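Long-range contacts in periplasmic cell division protein (SufI) (Aquifex aeolicus, PDB 6SYY), which probably acts as a copper-dependent oxidoreductase, a laccase-like multicopper oxidase of a hyperthermophile: residues Ser48-Gly53 / Asn234-Pro239; Asp285-Val290 / Gln380-Val385; Asp391-Gln396 / Val438-Tyr443. All coordinates share one frame; numbering follows the deposited sequence.

Contact 1: residues Ser48-Gly53 / Asn234-Pro239; sequences SLNIPG and NLTPNP
Asn234 and Asn50 exchange hydrogen bonds, each side-chain amide donating to the other's backbone carbonyl. Asn234 ND2 reaches Asn50 O at 2.9 Å; the donor lies nearly along the C=O axis (C=O...donor angle 168°), and the acceptor is close to the plane of the Asn234 amide. In return Asn50 ND2 donates to Asn234 O at 3.1 Å, its CG placed anti to the backbone N (chi1 171°). The two amide planes stand 81° apart. A third bond, 3.0 Å long, runs from Asn50 N to Thr236 OG1, while the methyl CG2 of Thr236 sits 3.4 Å from Ser48 O. Apolar atoms close in on the Asn234 amide: Leu49 CD1 lies 3.7 Å from Asn234 ND2, and Pro52 CD approaches the same nitrogen. Leu49 CD1 also meets Pro239 CB at 4.1 Å. Residues 48-53 pass from the strand pairing with 239-244 to the sheet holding 54-56, against the turn and short strand between 230-233 and 239-244, in the cupredoxin-type fold of a multicopper oxidase. An alanine in place of Asn234 would probably leave Asn50 O without this donor and open a gap beside Leu49 CD1. Further out, strand 200-208 fixes the rotation of the Asn234 amide, whose OD1 accepts from Ile204 N and whose ND2 also donates to Pro202 O. Leu49 is backed by Leu203, Val233 and Met364.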
loop_
_atom_site.group_PDB
_atom_site.type_symbol
_atom_site.label_atom_id
_atom_site.label_comp_id
_atom_site.label_asym_id
_atom_site.label_seq_id
_atom_site.Cartn_x
_atom_site.Cartn_y
_atom_site.Cartn_z
ATOM N N SER A 48 -4.091 6.213 -22.870
ATOM C CA SER A 48 -3.487 7.260 -22.054
ATOM C C SER A 48 -3.705 6.970 -20.572
ATOM O O SER A 48 -4.824 6.672 -20.142
ATOM C CB SER A 48 -4.081 8.617 -22.420
ATOM O OG SER A 48 -3.662 9.615 -21.511
ATOM N N LEU A 49 -2.629 7.056 -19.791
ATOM C CA LEU A 49 -2.712 6.749 -18.369
ATOM C C LEU A 49 -3.717 7.661 -17.680
ATOM O O LEU A 49 -3.618 8.888 -17.761
ATOM C CB LEU A 49 -1.342 6.894 -17.710
ATOM C CG LEU A 49 -1.393 6.731 -16.189
ATOM C CD1 LEU A 49 -1.661 5.285 -15.827
ATOM C CD2 LEU A 49 -0.125 7.229 -15.526
ATOM N N ASN A 50 -4.688 7.056 -17.008
ATOM C CA ASN A 50 -5.628 7.824 -16.210
ATOM C C ASN A 50 -4.922 8.379 -14.981
ATOM O O ASN A 50 -4.175 7.664 -14.308
ATOM C CB ASN A 50 -6.812 6.946 -15.804
ATOM C CG ASN A 50 -7.717 7.615 -14.789
ATOM O OD1 ASN A 50 -8.322 8.650 -15.069
ATOM N ND2 ASN A 50 -7.827 7.017 -13.604
ATOM N N ILE A 51 -5.128 9.660 -14.709
ATOM C CA ILE A 51 -4.642 10.308 -13.494
ATOM C C ILE A 51 -5.847 10.542 -12.593
ATOM O O ILE A 51 -6.768 11.272 -12.983
ATOM C CB ILE A 51 -3.918 11.632 -13.791
ATOM C CG1 ILE A 51 -2.666 11.394 -14.638
ATOM C CG2 ILE A 51 -3.561 12.340 -12.489
ATOM C CD1 ILE A 51 -1.680 10.446 -14.006
ATOM N N PRO A 52 -5.898 9.947 -11.403
ATOM C CA PRO A 52 -7.084 10.106 -10.556
ATOM C C PRO A 52 -7.295 11.560 -10.170
ATOM O O PRO A 52 -6.360 12.364 -10.149
ATOM C CB PRO A 52 -6.765 9.245 -9.325
ATOM C CG PRO A 52 -5.681 8.316 -9.767
ATOM C CD PRO A 52 -4.887 9.077 -10.784
ATOM N N GLY A 53 -8.546 11.898 -9.885
ATOM C CA GLY A 53 -8.836 13.180 -9.283
ATOM C C GLY A 53 -8.248 13.264 -7.889
ATOM O O GLY A 53 -7.817 12.277 -7.294
ATOM N N ASN A 234 -3.751 2.718 -12.425
ATOM C CA ASN A 234 -4.848 3.653 -12.197
ATOM C C ASN A 234 -6.079 3.252 -13.003
ATOM O O ASN A 234 -6.756 4.090 -13.600
ATOM C CB ASN A 234 -4.420 5.082 -12.526
ATOM C CG ASN A 234 -3.139 5.468 -11.830
ATOM O OD1 ASN A 234 -2.780 4.881 -10.810
ATOM N ND2 ASN A 234 -2.439 6.459 -12.375
ATOM N N LEU A 235 -6.358 1.946 -13.024
ATOM C CA LEU A 235 -7.464 1.365 -13.787
ATOM C C LEU A 235 -7.339 1.648 -15.280
ATOM O O LEU A 235 -8.346 1.812 -15.973
ATOM C CB LEU A 235 -8.826 1.844 -13.270
ATOM C CG LEU A 235 -9.360 1.152 -12.017
ATOM C CD1 LEU A 235 -10.807 1.524 -11.803
ATOM C CD2 LEU A 235 -9.205 -0.362 -12.118
ATOM N N THR A 236 -6.109 1.702 -15.790
ATOM C CA THR A 236 -5.869 1.883 -17.215
ATOM C C THR A 236 -5.154 0.655 -17.757
ATOM O O THR A 236 -4.031 0.352 -17.315
ATOM C CB THR A 236 -5.040 3.138 -17.493
ATOM O OG1 THR A 236 -5.599 4.247 -16.783
ATOM C CG2 THR A 236 -5.030 3.449 -18.986
ATOM N N PRO A 237 -5.746 -0.074 -18.699
ATOM C CA PRO A 237 -5.046 -1.211 -19.303
ATOM C C PRO A 237 -4.082 -0.759 -20.389
ATOM O O PRO A 237 -4.363 0.171 -21.151
ATOM C CB PRO A 237 -6.188 -2.044 -19.894
ATOM C CG PRO A 237 -7.214 -1.019 -20.257
ATOM C CD PRO A 237 -7.121 0.066 -19.209
ATOM N N ASN A 238 -2.939 -1.439 -20.454
ATOM C CA ASN A 238 -1.917 -1.188 -21.463
ATOM C C ASN A 238 -1.623 0.309 -21.601
ATOM O O ASN A 238 -1.813 0.889 -22.674
ATOM C CB ASN A 238 -2.339 -1.781 -22.801
ATOM C CG ASN A 238 -1.208 -1.806 -23.817
ATOM O OD1 ASN A 238 -0.033 -1.756 -23.454
ATOM N ND2 ASN A 238 -1.561 -1.887 -25.098
ATOM N N PRO A 239 -1.179 0.967 -20.535
ATOM C CA PRO A 239 -1.115 2.430 -20.544
ATOM C C PRO A 239 0.184 2.996 -21.111
ATOM O O PRO A 239 1.232 2.347 -21.147
ATOM C CB PRO A 239 -1.260 2.785 -19.057
ATOM C CG PRO A 239 -0.668 1.622 -18.342
ATOM C CD PRO A 239 -0.857 0.405 -19.211
#

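Contact 2: residues Asp285-Val290 / Gln380-Val385; sequences DTPKEV and QRLSEV
Leu382 meets the corner at Asp285-Thr286 and the proline after it with both its backbone and its side chain, and this is the tight part of the contact. Its N donates to Asp285 O over 2.7 Å, almost straight at the hydrogen (173°), although the donor is tilted 34° from the carbonyl plane. The same oxygen takes a weak second bond from Ser383 N at 3.5 Å. Leu382 CG, anti to the carbonyl carbon (chi1 -62°), lies 3.8 Å from Pro287 CD. Beyond it, Leu382 CD1 is 3.5 Å from Pro287 N, equally near Thr286 C, and 3.7 Å from Pro287 CD. Asp285 CA adds a CH...O contact to Ser383 O at 3.3 Å. Val385 CG2 faces Asp285 N, a buried amide with no hydrogen-bonding partner in the model.

The other side is looser and more open to solvent. Thr286 CG2 touches Gln380 O at 3.3 Å and only grazes Arg381 CG; the arginine is exposed and poorly ordered. Here Lys288 NZ donates to Thr286 OG1 and forms a salt bridge with Asp285 OD1 (3.3 Å), its hydrogen bond there being weak.

Beyond the corner, Lys288 and Val290 bond through the backbone to Val276 and Phe274 of strand 270-279; against the corner lies the connection between strands 361-370 and 394-402. The Leu382 side chain touches Ile277 of strand 270-279 and Leu188 of helix 183-192, Ser383 OG bonds to Leu284 O, and Val385 rests on Trp477 from a loop.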
loop_
_atom_site.group_PDB
_atom_site.type_symbol
_atom_site.label_atom_id
_atom_site.label_comp_id
_atom_site.label_asym_id
_atom_site.label_seq_id
_atom_site.Cartn_x
_atom_site.Cartn_y
_atom_site.Cartn_z
ATOM N N ASP A 285 16.144 9.019 4.215
ATOM C CA ASP A 285 17.048 10.099 4.592
ATOM C C ASP A 285 17.672 10.748 3.360
ATOM O O ASP A 285 17.751 11.979 3.270
ATOM C CB ASP A 285 18.122 9.576 5.549
ATOM C CG ASP A 285 18.918 8.416 4.964
ATOM O OD1 ASP A 285 18.328 7.593 4.232
ATOM O OD2 ASP A 285 20.134 8.328 5.234
ATOM N N THR A 286 18.112 9.942 2.402
ATOM C CA THR A 286 18.729 10.404 1.168
ATOM C C THR A 286 18.185 9.569 0.022
ATOM O O THR A 286 17.672 8.467 0.242
ATOM C CB THR A 286 20.258 10.273 1.197
ATOM O OG1 THR A 286 20.607 8.882 1.218
ATOM C CG2 THR A 286 20.853 10.971 2.413
ATOM N N PRO A 287 18.278 10.063 -1.213
ATOM C CA PRO A 287 17.889 9.232 -2.359
ATOM C C PRO A 287 18.796 8.017 -2.492
ATOM O O PRO A 287 19.995 8.080 -2.217
ATOM C CB PRO A 287 18.036 10.181 -3.555
ATOM C CG PRO A 287 17.934 11.546 -2.968
ATOM C CD PRO A 287 18.567 11.451 -1.613
ATOM N N LYS A 288 18.206 6.898 -2.914
ATOM C CA LYS A 288 18.922 5.638 -3.099
ATOM C C LYS A 288 18.825 5.251 -4.568
ATOM O O LYS A 288 17.743 4.894 -5.048
ATOM C CB LYS A 288 18.347 4.537 -2.207
ATOM C CG LYS A 288 18.117 4.948 -0.761
ATOM C CD LYS A 288 19.407 5.332 -0.054
ATOM C CE LYS A 288 19.124 5.838 1.356
ATOM N NZ LYS A 288 20.373 6.083 2.138
ATOM N N GLU A 289 19.949 5.319 -5.279
ATOM C CA GLU A 289 19.965 5.001 -6.701
ATOM C C GLU A 289 19.886 3.492 -6.903
ATOM O O GLU A 289 20.641 2.731 -6.290
ATOM C CB GLU A 289 21.221 5.560 -7.370
ATOM C CG GLU A 289 21.268 5.296 -8.866
ATOM C CD GLU A 289 22.431 5.976 -9.562
ATOM O OE1 GLU A 289 23.039 6.897 -8.976
ATOM O OE2 GLU A 289 22.733 5.585 -10.706
ATOM N N VAL A 290 18.954 3.061 -7.751
ATOM C CA VAL A 290 18.736 1.652 -8.046
ATOM C C VAL A 290 18.467 1.518 -9.538
ATOM O O VAL A 290 18.344 2.507 -10.262
ATOM C CB VAL A 290 17.557 1.056 -7.249
ATOM C CG1 VAL A 290 17.805 1.160 -5.755
ATOM C CG2 VAL A 290 16.251 1.744 -7.641
ATOM N N GLN A 380 20.541 16.206 -1.948
ATOM C CA GLN A 380 21.378 15.271 -1.207
ATOM C C GLN A 380 20.604 14.628 -0.060
ATOM O O GLN A 380 20.758 13.429 0.204
ATOM C CB GLN A 380 22.624 15.985 -0.685
ATOM C CG GLN A 380 23.512 16.576 -1.768
ATOM C CD GLN A 380 24.364 15.531 -2.465
ATOM O OE1 GLN A 380 24.323 14.349 -2.121
ATOM N NE2 GLN A 380 25.149 15.965 -3.446
ATOM N N ARG A 381 19.765 15.401 0.628
ATOM C CA ARG A 381 19.025 14.920 1.786
ATOM C C ARG A 381 17.529 15.129 1.587
ATOM O O ARG A 381 17.102 16.129 1.000
ATOM C CB ARG A 381 19.502 15.616 3.069
ATOM C CG ARG A 381 20.654 14.880 3.759
ATOM C CD ARG A 381 21.505 15.800 4.626
ATOM N NE ARG A 381 22.263 16.759 3.826
ATOM C CZ ARG A 381 23.170 17.597 4.319
ATOM N NH1 ARG A 381 23.442 17.596 5.619
ATOM N NH2 ARG A 381 23.808 18.435 3.514
ATOM N N LEU A 382 16.741 14.173 2.072
ATOM C CA LEU A 382 15.288 14.179 1.938
ATOM C C LEU A 382 14.558 14.414 3.249
ATOM O O LEU A 382 13.550 15.125 3.266
ATOM C CB LEU A 382 14.809 12.851 1.342
ATOM C CG LEU A 382 15.296 12.499 -0.061
ATOM C CD1 LEU A 382 15.063 11.027 -0.355
ATOM C CD2 LEU A 382 14.589 13.372 -1.085
ATOM N N SER A 383 15.035 13.831 4.344
ATOM C CA SER A 383 14.350 13.908 5.631
ATOM C C SER A 383 15.254 13.289 6.687
ATOM O O SER A 383 16.353 12.807 6.393
ATOM C CB SER A 383 13.004 13.189 5.595
ATOM O OG SER A 383 13.205 11.790 5.488
ATOM N N GLU A 384 14.773 13.299 7.924
ATOM C CA GLU A 384 15.444 12.637 9.031
ATOM C C GLU A 384 14.685 11.361 9.363
ATOM O O GLU A 384 13.498 11.410 9.701
ATOM C CB GLU A 384 15.527 13.550 10.253
ATOM C CG GLU A 384 16.358 14.800 10.024
ATOM C CD GLU A 384 17.795 14.482 9.655
ATOM O OE1 GLU A 384 18.331 13.476 10.168
ATOM O OE2 GLU A 384 18.388 15.233 8.847
ATOM N N VAL A 385 15.360 10.228 9.237
ATOM C CA VAL A 385 14.841 8.945 9.687
ATOM C C VAL A 385 15.670 8.558 10.904
ATOM O O VAL A 385 16.827 8.141 10.776
ATOM C CB VAL A 385 14.909 7.875 8.595
ATOM C CG1 VAL A 385 14.289 6.581 9.094
ATOM C CG2 VAL A 385 14.215 8.361 7.337
#

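Contact 3: residues Asp391-Gln396 / Val438-Tyr443; sequences DGAQVQ and VVIIEY
Gln394, Val395 and Gln396 pair in parallel with Val439, Ile440 and Ile441; the strand axes approach to 4.6 Å and cross at -29°.

Four backbone hydrogen bonds define the register. Gln394 N to Val438 O is the longest, 3.2 Å and bent to 142° at the hydrogen, at the end where 391-396 is just entering the strand. Gln394 O then receives Ile440 N at 2.7 Å, Ile440 O receives Gln396 N at 2.8 Å, and Gln396 O receives Glu442 N. Both groups of Gln394 and of Gln396 thus face strand 437-445, while Ile440 is the central residue that both donates and accepts. CH...O contacts reinforce the pairing: Val439 CA approaches Gln394 O, and Val395 CA and Ile441 CA make similar approaches to Ile440 O and Gln396 O.

Apolar contacts begin just ahead of the paired residues, where Ala393 CB sits 3.8 Å from Val438 CG1 and also meets Ile440 CG1. Within the pairing they divide by face. On one, Val395 CG2 lies beside Ile440 CB. On the other, the methylene CB of Gln396 packs on Val439 CG1 at 3.9 Å; that methyl is anti to the backbone N (chi1 -177°), on the side of strand 394-402. Gln396 bends at chi2, and its end leads away from the pair toward Phe431 and Gln433.

The one approach to a charged group is by van der Waals contact: Val395 CG1 passes Glu442 OE1 at 3.8 Å. With no side-chain hydrogen bond or salt bridge between the segments, their pairing in this cupredoxin-type sheet rests on main-chain bonds, which depend little on side-chain identity, with small aliphatic contacts on both faces.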
loop_
_atom_site.group_PDB
_atom_site.type_symbol
_atom_site.label_atom_id
_atom_site.label_comp_id
_atom_site.label_asym_id
_atom_site.label_seq_id
_atom_site.Cartn_x
_atom_site.Cartn_y
_atom_site.Cartn_z
ATOM N N ASP A 391 18.478 -1.548 21.964
ATOM C CA ASP A 391 19.099 -2.135 23.143
ATOM C C ASP A 391 18.038 -2.442 24.191
ATOM O O ASP A 391 17.183 -1.600 24.488
ATOM C CB ASP A 391 20.152 -1.189 23.718
ATOM C CG ASP A 391 21.164 -0.743 22.682
ATOM O OD1 ASP A 391 21.126 -1.263 21.546
ATOM O OD2 ASP A 391 21.995 0.133 23.002
ATOM N N GLY A 392 18.085 -3.653 24.744
ATOM C CA GLY A 392 17.128 -4.047 25.760
ATOM C C GLY A 392 15.693 -4.149 25.291
ATOM O O GLY A 392 14.777 -4.091 26.115
ATOM N N ALA A 393 15.470 -4.298 23.990
ATOM C CA ALA A 393 14.123 -4.427 23.461
ATOM C C ALA A 393 13.605 -5.849 23.635
ATOM O O ALA A 393 14.371 -6.816 23.656
ATOM C CB ALA A 393 14.094 -4.047 21.982
ATOM N N GLN A 394 12.290 -5.971 23.765
ATOM C CA GLN A 394 11.663 -7.283 23.795
ATOM C C GLN A 394 11.609 -7.860 22.387
ATOM O O GLN A 394 11.395 -7.139 21.409
ATOM C CB GLN A 394 10.253 -7.204 24.380
ATOM C CG GLN A 394 10.195 -6.697 25.808
ATOM C CD GLN A 394 8.785 -6.700 26.357
ATOM O OE1 GLN A 394 7.923 -7.435 25.873
ATOM N NE2 GLN A 394 8.539 -5.874 27.367
ATOM N N VAL A 395 11.806 -9.169 22.288
ATOM C CA VAL A 395 11.704 -9.882 21.022
ATOM C C VAL A 395 10.369 -10.608 20.983
ATOM O O VAL A 395 9.967 -11.252 21.961
ATOM C CB VAL A 395 12.871 -10.865 20.832
ATOM C CG1 VAL A 395 12.730 -11.598 19.500
ATOM C CG2 VAL A 395 14.195 -10.128 20.909
ATOM N N GLN A 396 9.677 -10.498 19.857
ATOM C CA GLN A 396 8.427 -11.204 19.615
ATOM C C GLN A 396 8.615 -12.000 18.331
ATOM O O GLN A 396 8.717 -11.415 17.247
ATOM C CB GLN A 396 7.260 -10.221 19.503
ATOM C CG GLN A 396 5.933 -10.773 19.970
ATOM C CD GLN A 396 5.953 -11.163 21.431
ATOM O OE1 GLN A 396 5.938 -10.306 22.317
ATOM N NE2 GLN A 396 5.989 -12.465 21.694
ATOM N N VAL A 438 9.848 -0.751 22.994
ATOM C CA VAL A 438 10.523 -1.105 21.756
ATOM C C VAL A 438 10.493 -2.619 21.629
ATOM O O VAL A 438 10.872 -3.338 22.561
ATOM C CB VAL A 438 11.964 -0.572 21.730
ATOM C CG1 VAL A 438 12.637 -0.957 20.419
ATOM C CG2 VAL A 438 11.967 0.935 21.908
ATOM N N VAL A 439 10.020 -3.105 20.486
ATOM C CA VAL A 439 9.879 -4.532 20.231
ATOM C C VAL A 439 10.590 -4.861 18.929
ATOM O O VAL A 439 10.430 -4.153 17.929
ATOM C CB VAL A 439 8.400 -4.957 20.155
ATOM C CG1 VAL A 439 8.290 -6.462 19.953
ATOM C CG2 VAL A 439 7.658 -4.525 21.408
ATOM N N ILE A 440 11.384 -5.925 18.946
ATOM C CA ILE A 440 11.913 -6.526 17.731
ATOM C C ILE A 440 10.984 -7.666 17.348
ATOM O O ILE A 440 10.840 -8.639 18.097
ATOM C CB ILE A 440 13.352 -7.027 17.920
ATOM C CG1 ILE A 440 14.291 -5.856 18.217
ATOM C CG2 ILE A 440 13.812 -7.793 16.685
ATOM C CD1 ILE A 440 15.733 -6.275 18.433
ATOM N N ILE A 441 10.334 -7.546 16.200
ATOM C CA ILE A 441 9.491 -8.609 15.680
ATOM C C ILE A 441 10.317 -9.435 14.707
ATOM O O ILE A 441 11.030 -8.887 13.858
ATOM C CB ILE A 441 8.225 -8.049 15.014
ATOM C CG1 ILE A 441 7.329 -7.395 16.067
ATOM C CG2 ILE A 441 7.469 -9.150 14.292
ATOM C CD1 ILE A 441 5.982 -6.961 15.529
ATOM N N GLU A 442 10.227 -10.750 14.841
ATOM C CA GLU A 442 11.041 -11.694 14.086
ATOM C C GLU A 442 10.094 -12.595 13.304
ATOM O O GLU A 442 9.576 -13.580 13.842
ATOM C CB GLU A 442 11.937 -12.497 15.026
ATOM C CG GLU A 442 12.863 -13.466 14.335
ATOM C CD GLU A 442 13.796 -14.137 15.310
ATOM O OE1 GLU A 442 13.716 -13.807 16.513
ATOM O OE2 GLU A 442 14.602 -14.986 14.874
ATOM N N TYR A 443 9.854 -12.247 12.046
ATOM C CA TYR A 443 9.053 -13.090 11.175
ATOM C C TYR A 443 9.884 -14.280 10.719
ATOM O O TYR A 443 10.998 -14.110 10.214
ATOM C CB TYR A 443 8.556 -12.303 9.967
ATOM C CG TYR A 443 7.529 -11.243 10.290
ATOM C CD1 TYR A 443 6.297 -11.588 10.826
ATOM C CD2 TYR A 443 7.780 -9.903 10.032
ATOM C CE1 TYR A 443 5.346 -10.622 11.114
ATOM C CE2 TYR A 443 6.838 -8.932 10.313
ATOM C CZ TYR A 443 5.621 -9.299 10.855
ATOM O OH TYR A 443 4.677 -8.339 11.139
#

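The three contacts follow one another along the chain, and none touches another. Contacts 1 and 2 both involve the strands of the central part of the chain, yet their centres are 29 Å apart and their nearest atoms about 19 Å. Contact 3, within the last cupredoxin-type region, lies 26 Å from contact 2 and 42 Å from contact 1, centre to centre, and on the opposite side of the chain's centre from contact 1. In contact 3 the Ile441 side chain is about 10 Å from that of the copper ligand His454 and about 14 Å from a bound copper ion. Contacts 1 and 2 lie away from the copper sites.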